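Local coordinates for protein flavoenzyme PA4991 (Pseudomonas aeruginosa PAO1, PDB 5EZ7) that probably acts as an FAD-dependent oxidoreductase of the DAO family, with an unknown physiological substrate, and is essential for growth of the bacterium in cystic fibrosis sputum, at residues 33-38 with 171-176; 230-236 with 308-314. One frame throughout, in Å; residues are numbered along the deposited sequence.

Contact 1. Residues 33-38 with 171-176; sequences TVLVES and SLLAGE. With FAD (flavin-adenine dinucleotide), chain B.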
loop_
_atom_site.group_PDB
_atom_site.type_symbol
_atom_site.label_atom_id
_atom_site.label_comp_id
_atom_site.label_asym_id
_atom_site.label_seq_id
_atom_site.Cartn_x
_atom_site.Cartn_y
_atom_site.Cartn_z
ATOM N N THR A 33 14.498 9.514 13.102
ATOM C CA THR A 33 13.660 8.315 13.132
ATOM C C THR A 33 14.467 7.031 13.023
ATOM O O THR A 33 15.593 7.030 12.522
ATOM C CB THR A 33 12.668 8.298 11.957
ATOM O OG1 THR A 33 13.385 8.261 10.704
ATOM C CG2 THR A 33 11.777 9.473 11.985
ATOM N N VAL A 34 13.885 5.949 13.522
ATOM C CA VAL A 34 14.271 4.595 13.170
ATOM C C VAL A 34 13.019 3.880 12.671
ATOM O O VAL A 34 11.945 4.014 13.294
ATOM C CB VAL A 34 14.835 3.857 14.400
ATOM C CG1 VAL A 34 15.018 2.368 14.137
ATOM C CG2 VAL A 34 16.185 4.465 14.802
ATOM N N LEU A 35 13.150 3.115 11.579
ATOM C CA LEU A 35 12.043 2.318 11.051
ATOM C C LEU A 35 12.457 0.870 11.050
ATOM O O LEU A 35 13.430 0.485 10.395
ATOM C CB LEU A 35 11.663 2.757 9.646
ATOM C CG LEU A 35 10.349 2.184 9.085
ATOM C CD1 LEU A 35 9.851 2.985 7.875
ATOM C CD2 LEU A 35 10.459 0.712 8.692
ATOM N N VAL A 36 11.657 0.068 11.738
ATOM C CA VAL A 36 11.977 -1.312 12.030
ATOM C C VAL A 36 11.061 -2.170 11.199
ATOM O O VAL A 36 9.847 -1.977 11.247
ATOM C CB VAL A 36 11.752 -1.640 13.533
ATOM C CG1 VAL A 36 12.039 -3.113 13.812
ATOM C CG2 VAL A 36 12.673 -0.789 14.390
ATOM N N GLU A 37 11.649 -3.098 10.448
ATOM C CA GLU A 37 10.918 -4.052 9.580
ATOM C C GLU A 37 11.479 -5.462 9.800
ATOM O O GLU A 37 12.697 -5.650 9.850
ATOM C CB GLU A 37 11.054 -3.628 8.110
ATOM C CG GLU A 37 10.713 -4.709 7.105
ATOM C CD GLU A 37 9.217 -4.981 7.084
ATOM O OE1 GLU A 37 8.803 -6.164 7.311
ATOM O OE2 GLU A 37 8.493 -3.979 6.808
ATOM N N SER A 38 10.587 -6.430 9.950
ATOM C CA SER A 38 10.941 -7.799 10.349
ATOM C C SER A 38 11.108 -8.727 9.127
ATOM O O SER A 38 11.646 -9.826 9.243
ATOM C CB SER A 38 9.882 -8.349 11.335
ATOM O OG SER A 38 8.565 -8.260 10.769
ATOM N N SER A 171 17.803 5.485 8.559
ATOM C CA SER A 171 16.807 5.128 9.572
ATOM C C SER A 171 16.395 3.647 9.545
ATOM O O SER A 171 15.823 3.156 10.514
ATOM C CB SER A 171 15.556 6.035 9.472
ATOM O OG SER A 171 14.843 5.899 8.254
ATOM N N LEU A 172 16.683 2.941 8.451
ATOM C CA LEU A 172 16.124 1.612 8.250
ATOM C C LEU A 172 16.803 0.500 9.028
ATOM O O LEU A 172 18.011 0.285 8.891
ATOM C CB LEU A 172 16.169 1.253 6.784
ATOM C CG LEU A 172 15.363 2.121 5.849
ATOM C CD1 LEU A 172 15.605 1.599 4.431
ATOM C CD2 LEU A 172 13.896 2.113 6.221
ATOM N N LEU A 173 16.007 -0.262 9.773
ATOM C CA LEU A 173 16.519 -1.332 10.586
ATOM C C LEU A 173 15.732 -2.636 10.406
ATOM O O LEU A 173 14.534 -2.711 10.708
ATOM C CB LEU A 173 16.489 -0.912 12.050
ATOM C CG LEU A 173 16.887 -1.995 13.058
ATOM C CD1 LEU A 173 18.317 -2.488 12.909
ATOM C CD2 LEU A 173 16.663 -1.429 14.433
ATOM N N ALA A 174 16.437 -3.668 9.954
ATOM C CA ALA A 174 15.969 -5.041 10.077
ATOM C C ALA A 174 15.979 -5.474 11.538
ATOM O O ALA A 174 17.034 -5.586 12.127
ATOM C CB ALA A 174 16.838 -6.005 9.243
ATOM N N GLY A 175 14.806 -5.757 12.078
ATOM C CA GLY A 175 14.669 -6.327 13.408
ATOM C C GLY A 175 13.499 -7.284 13.488
ATOM O O GLY A 175 12.411 -6.987 13.024
ATOM N N GLU A 176 13.735 -8.438 14.080
ATOM C CA GLU A 176 12.777 -9.513 14.089
ATOM C C GLU A 176 11.968 -9.556 15.375
ATOM O O GLU A 176 10.758 -9.681 15.337
ATOM C CB GLU A 176 13.486 -10.857 13.865
ATOM C CG GLU A 176 13.786 -11.145 12.393
ATOM C CD GLU A 176 14.347 -12.548 12.141
ATOM O OE1 GLU A 176 14.580 -13.308 13.125
ATOM O OE2 GLU A 176 14.567 -12.890 10.944
HETATM P PA FAD B . 1.673 -3.400 4.855
HETATM O O1A FAD B . 2.008 -3.060 3.440
HETATM O O2A FAD B . 1.043 -4.721 5.197
HETATM O O5B FAD B . 3.007 -3.209 5.692
HETATM C C5B FAD B . 3.141 -3.663 7.025
HETATM C C4B FAD B . 4.616 -3.942 7.220
HETATM O O4B FAD B . 4.865 -4.220 8.608
HETATM C C3B FAD B . 5.076 -5.145 6.392
HETATM O O3B FAD B . 6.170 -4.793 5.542
HETATM C C2B FAD B . 5.465 -6.165 7.446
HETATM O O2B FAD B . 6.544 -7.021 7.081
HETATM C C1B FAD B . 5.789 -5.287 8.657
HETATM N N9A FAD B . 5.623 -5.982 9.940
HETATM C C8A FAD B . 4.604 -6.785 10.290
HETATM N N7A FAD B . 4.793 -7.249 11.537
HETATM C C5A FAD B . 5.937 -6.734 12.001
HETATM C C6A FAD B . 6.702 -6.843 13.251
HETATM N N6A FAD B . 6.217 -7.604 14.243
HETATM N N1A FAD B . 7.850 -6.155 13.363
HETATM C C2A FAD B . 8.310 -5.393 12.353
HETATM N N3A FAD B . 7.665 -5.251 11.177
HETATM C C4A FAD B . 6.493 -5.895 10.951
HETATM N N1 FAD B . -5.077 0.499 -1.940
HETATM C C2 FAD B . -5.179 1.466 -2.876
HETATM O O2 FAD B . -5.217 2.665 -2.510
HETATM N N3 FAD B . -5.240 1.189 -4.190
HETATM C C4 FAD B . -5.210 -0.056 -4.658
HETATM O O4 FAD B . -5.257 -0.288 -5.882
HETATM C C4X FAD B . -5.099 -1.161 -3.701
HETATM N N5 FAD B . -5.068 -2.442 -4.114
HETATM C C5X FAD B . -4.953 -3.447 -3.227
HETATM C C6 FAD B . -4.907 -4.754 -3.698
HETATM C C7 FAD B . -4.786 -5.814 -2.822
HETATM C C7M FAD B . -4.720 -7.214 -3.355
HETATM C C8 FAD B . -4.679 -5.550 -1.365
HETATM C C8M FAD B . -4.532 -6.668 -0.355
HETATM C C9 FAD B . -4.737 -4.249 -0.900
HETATM C C9A FAD B . -4.871 -3.170 -1.770
HETATM N N10 FAD B . -4.923 -1.819 -1.323
HETATM C C10 FAD B . -5.023 -0.795 -2.271
HETATM C "C1'" FAD B . -4.821 -1.472 0.084
HETATM C "C2'" FAD B . -3.350 -1.304 0.421
HETATM O "O2'" FAD B . -2.555 -2.351 -0.151
HETATM C "C3'" FAD B . -3.142 -1.235 1.927
HETATM O "O3'" FAD B . -4.139 -0.359 2.491
HETATM C "C4'" FAD B . -1.751 -0.704 2.263
HETATM O "O4'" FAD B . -0.762 -1.208 1.365
HETATM C "C5'" FAD B . -1.338 -1.082 3.672
HETATM O "O5'" FAD B . -0.102 -0.427 3.988
HETATM P P FAD B . 0.608 -0.752 5.382
HETATM O O1P FAD B . 2.007 -0.195 5.341
HETATM O O2P FAD B . -0.340 -0.318 6.442
HETATM O O3P FAD B . 0.592 -2.355 5.430
#

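Contact 2. Residues 230-236 with 308-314; sequences HMVMVKA and AQWATLR. With FAD (flavin-adenine dinucleotide), chain B.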
loop_
_atom_site.group_PDB
_atom_site.type_symbol
_atom_site.label_atom_id
_atom_site.label_comp_id
_atom_site.label_asym_id
_atom_site.label_seq_id
_atom_site.Cartn_x
_atom_site.Cartn_y
_atom_site.Cartn_z
ATOM N N HIS A 230 -8.871 -12.924 -3.134
ATOM C CA HIS A 230 -8.287 -13.954 -4.055
ATOM C C HIS A 230 -8.009 -13.338 -5.427
ATOM O O HIS A 230 -8.841 -13.404 -6.341
ATOM C CB HIS A 230 -9.244 -15.128 -4.226
ATOM C CG HIS A 230 -8.599 -16.386 -4.727
ATOM N ND1 HIS A 230 -9.302 -17.559 -4.870
ATOM C CD2 HIS A 230 -7.323 -16.674 -5.067
ATOM C CE1 HIS A 230 -8.491 -18.519 -5.272
ATOM N NE2 HIS A 230 -7.280 -18.010 -5.392
ATOM N N MET A 231 -6.837 -12.732 -5.550
ATOM C CA MET A 231 -6.435 -12.033 -6.757
ATOM C C MET A 231 -5.961 -13.037 -7.791
ATOM O O MET A 231 -5.432 -14.076 -7.426
ATOM C CB MET A 231 -5.275 -11.081 -6.454
ATOM C CG MET A 231 -5.529 -10.020 -5.383
ATOM S SD MET A 231 -6.850 -8.864 -5.751
ATOM C CE MET A 231 -6.006 -7.905 -7.016
ATOM N N VAL A 232 -6.119 -12.700 -9.083
ATOM C CA VAL A 232 -5.743 -13.557 -10.190
ATOM C C VAL A 232 -4.687 -12.837 -11.008
ATOM O O VAL A 232 -4.759 -11.641 -11.198
ATOM C CB VAL A 232 -6.957 -13.904 -11.080
ATOM C CG1 VAL A 232 -6.548 -14.873 -12.191
ATOM C CG2 VAL A 232 -8.037 -14.558 -10.257
ATOM N N MET A 233 -3.687 -13.567 -11.485
ATOM C CA MET A 233 -2.646 -12.986 -12.354
ATOM C C MET A 233 -2.632 -13.785 -13.673
ATOM O O MET A 233 -2.625 -15.027 -13.640
ATOM C CB MET A 233 -1.260 -13.070 -11.703
ATOM C CG MET A 233 -1.048 -12.209 -10.466
ATOM S SD MET A 233 0.524 -12.479 -9.584
ATOM C CE MET A 233 0.236 -14.038 -8.811
ATOM N N VAL A 234 -2.630 -13.077 -14.813
ATOM C CA VAL A 234 -2.415 -13.692 -16.132
ATOM C C VAL A 234 -1.147 -13.122 -16.748
ATOM O O VAL A 234 -0.999 -11.904 -16.831
ATOM C CB VAL A 234 -3.523 -13.359 -17.147
ATOM C CG1 VAL A 234 -3.521 -14.372 -18.278
ATOM C CG2 VAL A 234 -4.851 -13.309 -16.477
ATOM N N LYS A 235 -0.275 -14.004 -17.221
ATOM C CA LYS A 235 0.949 -13.606 -17.892
ATOM C C LYS A 235 1.013 -14.088 -19.371
ATOM O O LYS A 235 0.875 -15.245 -19.655
ATOM C CB LYS A 235 2.138 -14.152 -17.108
ATOM C CG LYS A 235 3.468 -13.752 -17.741
ATOM C CD LYS A 235 4.670 -13.950 -16.805
ATOM C CE LYS A 235 5.931 -13.586 -17.601
ATOM N NZ LYS A 235 7.204 -13.924 -16.931
ATOM N N ALA A 236 1.247 -13.178 -20.291
ATOM C CA ALA A 236 1.364 -13.507 -21.686
ATOM C C ALA A 236 2.093 -12.421 -22.441
ATOM O O ALA A 236 2.170 -11.292 -22.024
ATOM C CB ALA A 236 -0.021 -13.691 -22.262
ATOM N N ALA A 308 -1.171 -18.155 -22.280
ATOM C CA ALA A 308 -0.959 -17.413 -21.075
ATOM C C ALA A 308 -0.639 -18.341 -19.933
ATOM O O ALA A 308 -1.077 -19.486 -19.905
ATOM C CB ALA A 308 -2.176 -16.598 -20.743
ATOM N N GLN A 309 0.132 -17.847 -18.978
ATOM C CA GLN A 309 0.234 -18.534 -17.697
ATOM C C GLN A 309 -0.690 -17.846 -16.697
ATOM O O GLN A 309 -0.900 -16.635 -16.801
ATOM C CB GLN A 309 1.650 -18.495 -17.165
ATOM C CG GLN A 309 2.687 -19.183 -18.034
ATOM C CD GLN A 309 4.037 -18.838 -17.485
ATOM O OE1 GLN A 309 4.615 -17.826 -17.864
ATOM N NE2 GLN A 309 4.463 -19.564 -16.464
ATOM N N TRP A 310 -1.182 -18.631 -15.736
ATOM C CA TRP A 310 -2.208 -18.242 -14.792
ATOM C C TRP A 310 -1.798 -18.635 -13.389
ATOM O O TRP A 310 -1.348 -19.752 -13.151
ATOM C CB TRP A 310 -3.507 -18.974 -15.070
ATOM C CG TRP A 310 -4.074 -18.710 -16.398
ATOM C CD1 TRP A 310 -3.759 -19.362 -17.577
ATOM C CD2 TRP A 310 -5.088 -17.758 -16.726
ATOM N NE1 TRP A 310 -4.514 -18.855 -18.600
ATOM C CE2 TRP A 310 -5.329 -17.865 -18.109
ATOM C CE3 TRP A 310 -5.817 -16.815 -15.985
ATOM C CZ2 TRP A 310 -6.251 -17.062 -18.765
ATOM C CZ3 TRP A 310 -6.735 -16.021 -16.635
ATOM C CH2 TRP A 310 -6.945 -16.148 -18.012
ATOM N N ALA A 311 -1.989 -17.718 -12.453
ATOM C CA ALA A 311 -1.779 -17.996 -11.037
ATOM C C ALA A 311 -2.775 -17.189 -10.212
ATOM O O ALA A 311 -3.425 -16.281 -10.721
ATOM C CB ALA A 311 -0.349 -17.623 -10.667
ATOM N N THR A 312 -2.909 -17.503 -8.939
ATOM C CA THR A 312 -3.711 -16.688 -8.054
ATOM C C THR A 312 -2.928 -16.368 -6.802
ATOM O O THR A 312 -1.873 -16.965 -6.532
ATOM C CB THR A 312 -5.037 -17.335 -7.695
ATOM O OG1 THR A 312 -4.832 -18.282 -6.648
ATOM C CG2 THR A 312 -5.672 -17.976 -8.937
ATOM N N LEU A 313 -3.444 -15.401 -6.054
ATOM C CA LEU A 313 -2.805 -14.944 -4.855
ATOM C C LEU A 313 -3.847 -14.649 -3.778
ATOM O O LEU A 313 -4.782 -13.877 -4.017
ATOM C CB LEU A 313 -2.078 -13.680 -5.216
ATOM C CG LEU A 313 -1.381 -12.946 -4.084
ATOM C CD1 LEU A 313 -0.161 -13.746 -3.636
ATOM C CD2 LEU A 313 -0.980 -11.590 -4.580
ATOM N N ARG A 314 -3.680 -15.268 -2.601
ATOM C CA ARG A 314 -4.544 -15.056 -1.442
ATOM C C ARG A 314 -3.818 -14.078 -0.544
ATOM O O ARG A 314 -2.636 -14.252 -0.282
ATOM C CB ARG A 314 -4.827 -16.367 -0.721
ATOM C CG ARG A 314 -5.124 -17.515 -1.676
ATOM C CD ARG A 314 -5.743 -18.746 -1.007
ATOM N NE ARG A 314 -7.140 -18.459 -0.916
ATOM C CZ ARG A 314 -8.158 -19.056 -1.536
ATOM N NH1 ARG A 314 -8.024 -20.144 -2.271
ATOM N NH2 ARG A 314 -9.371 -18.547 -1.344
HETATM P PA FAD B . 1.673 -3.400 4.855
HETATM O O1A FAD B . 2.008 -3.060 3.440
HETATM O O2A FAD B . 1.043 -4.721 5.197
HETATM O O5B FAD B . 3.007 -3.209 5.692
HETATM C C5B FAD B . 3.141 -3.663 7.025
HETATM C C4B FAD B . 4.616 -3.942 7.220
HETATM O O4B FAD B . 4.865 -4.220 8.608
HETATM C C3B FAD B . 5.076 -5.145 6.392
HETATM O O3B FAD B . 6.170 -4.793 5.542
HETATM C C2B FAD B . 5.465 -6.165 7.446
HETATM O O2B FAD B . 6.544 -7.021 7.081
HETATM C C1B FAD B . 5.789 -5.287 8.657
HETATM N N9A FAD B . 5.623 -5.982 9.940
HETATM C C8A FAD B . 4.604 -6.785 10.290
HETATM N N7A FAD B . 4.793 -7.249 11.537
HETATM C C5A FAD B . 5.937 -6.734 12.001
HETATM C C6A FAD B . 6.702 -6.843 13.251
HETATM N N6A FAD B . 6.217 -7.604 14.243
HETATM N N1A FAD B . 7.850 -6.155 13.363
HETATM C C2A FAD B . 8.310 -5.393 12.353
HETATM N N3A FAD B . 7.665 -5.251 11.177
HETATM C C4A FAD B . 6.493 -5.895 10.951
HETATM N N1 FAD B . -5.077 0.499 -1.940
HETATM C C2 FAD B . -5.179 1.466 -2.876
HETATM O O2 FAD B . -5.217 2.665 -2.510
HETATM N N3 FAD B . -5.240 1.189 -4.190
HETATM C C4 FAD B . -5.210 -0.056 -4.658
HETATM O O4 FAD B . -5.257 -0.288 -5.882
HETATM C C4X FAD B . -5.099 -1.161 -3.701
HETATM N N5 FAD B . -5.068 -2.442 -4.114
HETATM C C5X FAD B . -4.953 -3.447 -3.227
HETATM C C6 FAD B . -4.907 -4.754 -3.698
HETATM C C7 FAD B . -4.786 -5.814 -2.822
HETATM C C7M FAD B . -4.720 -7.214 -3.355
HETATM C C8 FAD B . -4.679 -5.550 -1.365
HETATM C C8M FAD B . -4.532 -6.668 -0.355
HETATM C C9 FAD B . -4.737 -4.249 -0.900
HETATM C C9A FAD B . -4.871 -3.170 -1.770
HETATM N N10 FAD B . -4.923 -1.819 -1.323
HETATM C C10 FAD B . -5.023 -0.795 -2.271
HETATM C "C1'" FAD B . -4.821 -1.472 0.084
HETATM C "C2'" FAD B . -3.350 -1.304 0.421
HETATM O "O2'" FAD B . -2.555 -2.351 -0.151
HETATM C "C3'" FAD B . -3.142 -1.235 1.927
HETATM O "O3'" FAD B . -4.139 -0.359 2.491
HETATM C "C4'" FAD B . -1.751 -0.704 2.263
HETATM O "O4'" FAD B . -0.762 -1.208 1.365
HETATM C "C5'" FAD B . -1.338 -1.082 3.672
HETATM O "O5'" FAD B . -0.102 -0.427 3.988
HETATM P P FAD B . 0.608 -0.752 5.382
HETATM O O1P FAD B . 2.007 -0.195 5.341
HETATM O O2P FAD B . -0.340 -0.318 6.442
HETATM O O3P FAD B . 0.592 -2.355 5.430
#

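Contact 1. Residues 33-38 with 171-176
Leu173 O takes the amide of Glu37, with N at 2.9 Å and nearly in line with the C=O bond, and a weaker CA-H...O contact from Val36, whose CA lies 3.2 Å from that oxygen. The neighbouring bond, Leu173 N to Leu35 O, is 2.8 Å long. Bonds from Leu35 N to Ser171 O and from Gly175 N to Glu37 O complete the alternating parallel pattern; in both, the donor stands more than 40° out of the carbonyl plane. The strand axes meet at 32°. On one face Leu173 CD2 touches both Val36 CG2, 4.0 Å away, and Val34 CG1. On the other, Leu172 CD2 meets Leu35 CB, while helix 17-28 packs on Leu35. Strand 172-174 is an outermost strand of the Rossmann-type FAD-binding sheet, beside 33-37. With CG of Glu37 swung opposite its own amide nitrogen (chi1 163°) and a bend at chi2, the carboxylate reaches the adenosine ribose, where OE2 accepts FAD O3B at 2.8 Å. OE2 also takes Gly15 N, and OE1 takes Ala39 N. Two backbone N-H groups and a ribose hydroxyl on one carboxylate would probably favour its ionised form, and the ribose is held through O3B.

Contact 2. Residues 230-236 with 308-314
Lys235 N to Gln309 O, 2.7 Å and almost straight at 175°, is the shortest of six backbone bonds that pair 230-236 and 309-314 as neighbouring antiparallel strands at the edge of the eight-stranded mixed sheet, with an equally straight bond from Met233 N to Ala311 O. Strand 309-320 is outermost in that sheet, which is consistent with the substrate-domain sheet of DAO-family enzymes. On the face bearing His230, the histidine ring has its NE2 at 2.8 Å from Thr312 OG1, which lies at the ring edge and in its plane; ND1 bonds Gly280 O, so both nitrogens limit rotation of the ring. The guanidinium of Arg314 stacks over one face of that ring, centres 3.9 Å apart and planes inclined by 29°. Farther along, Val234 makes a CH-pi contact: CG1 stands 3.7 Å from the centre of the six-membered ring of Trp310, only 5° off its normal. Arg293 adds a cation-pi contact to the same indole, and helix 285-299 packs on Val232 and Thr312. The other face is apolar near Met233, where CE reaches Ala311 CB at 4.1 Å; Met233 also packs on Ala386 and Trp387 of helix 386-389. Met231 starts on this face too, and the bends at chi2 and chi3 fold its chain so that SD lies 3.6 Å from the methyl carbon C7M of FAD.

Overall arrangement
Both contacts pair two strands at the margin of a sheet and touch the same FAD, yet their centres lie 32 Å apart and their nearest atoms about 16 Å. Contact 1 belongs to the six-stranded, largely parallel nucleotide-binding sheet, contact 2 to the eight-stranded mixed sheet, so they share no strand. Nine of twelve touching residues are buried in contact 1, against seven of fourteen in contact 2, whose segment 308-314 is partly exposed or exposed throughout. Chemistry follows place: contact 1 has aliphatic side chains and a carboxylate bonded to ribose at the adenosine end; contact 2 has a stacked and hydrogen-bonded face, while the Met231 side chain meets the flavin methyl from the other face by van der Waals contact.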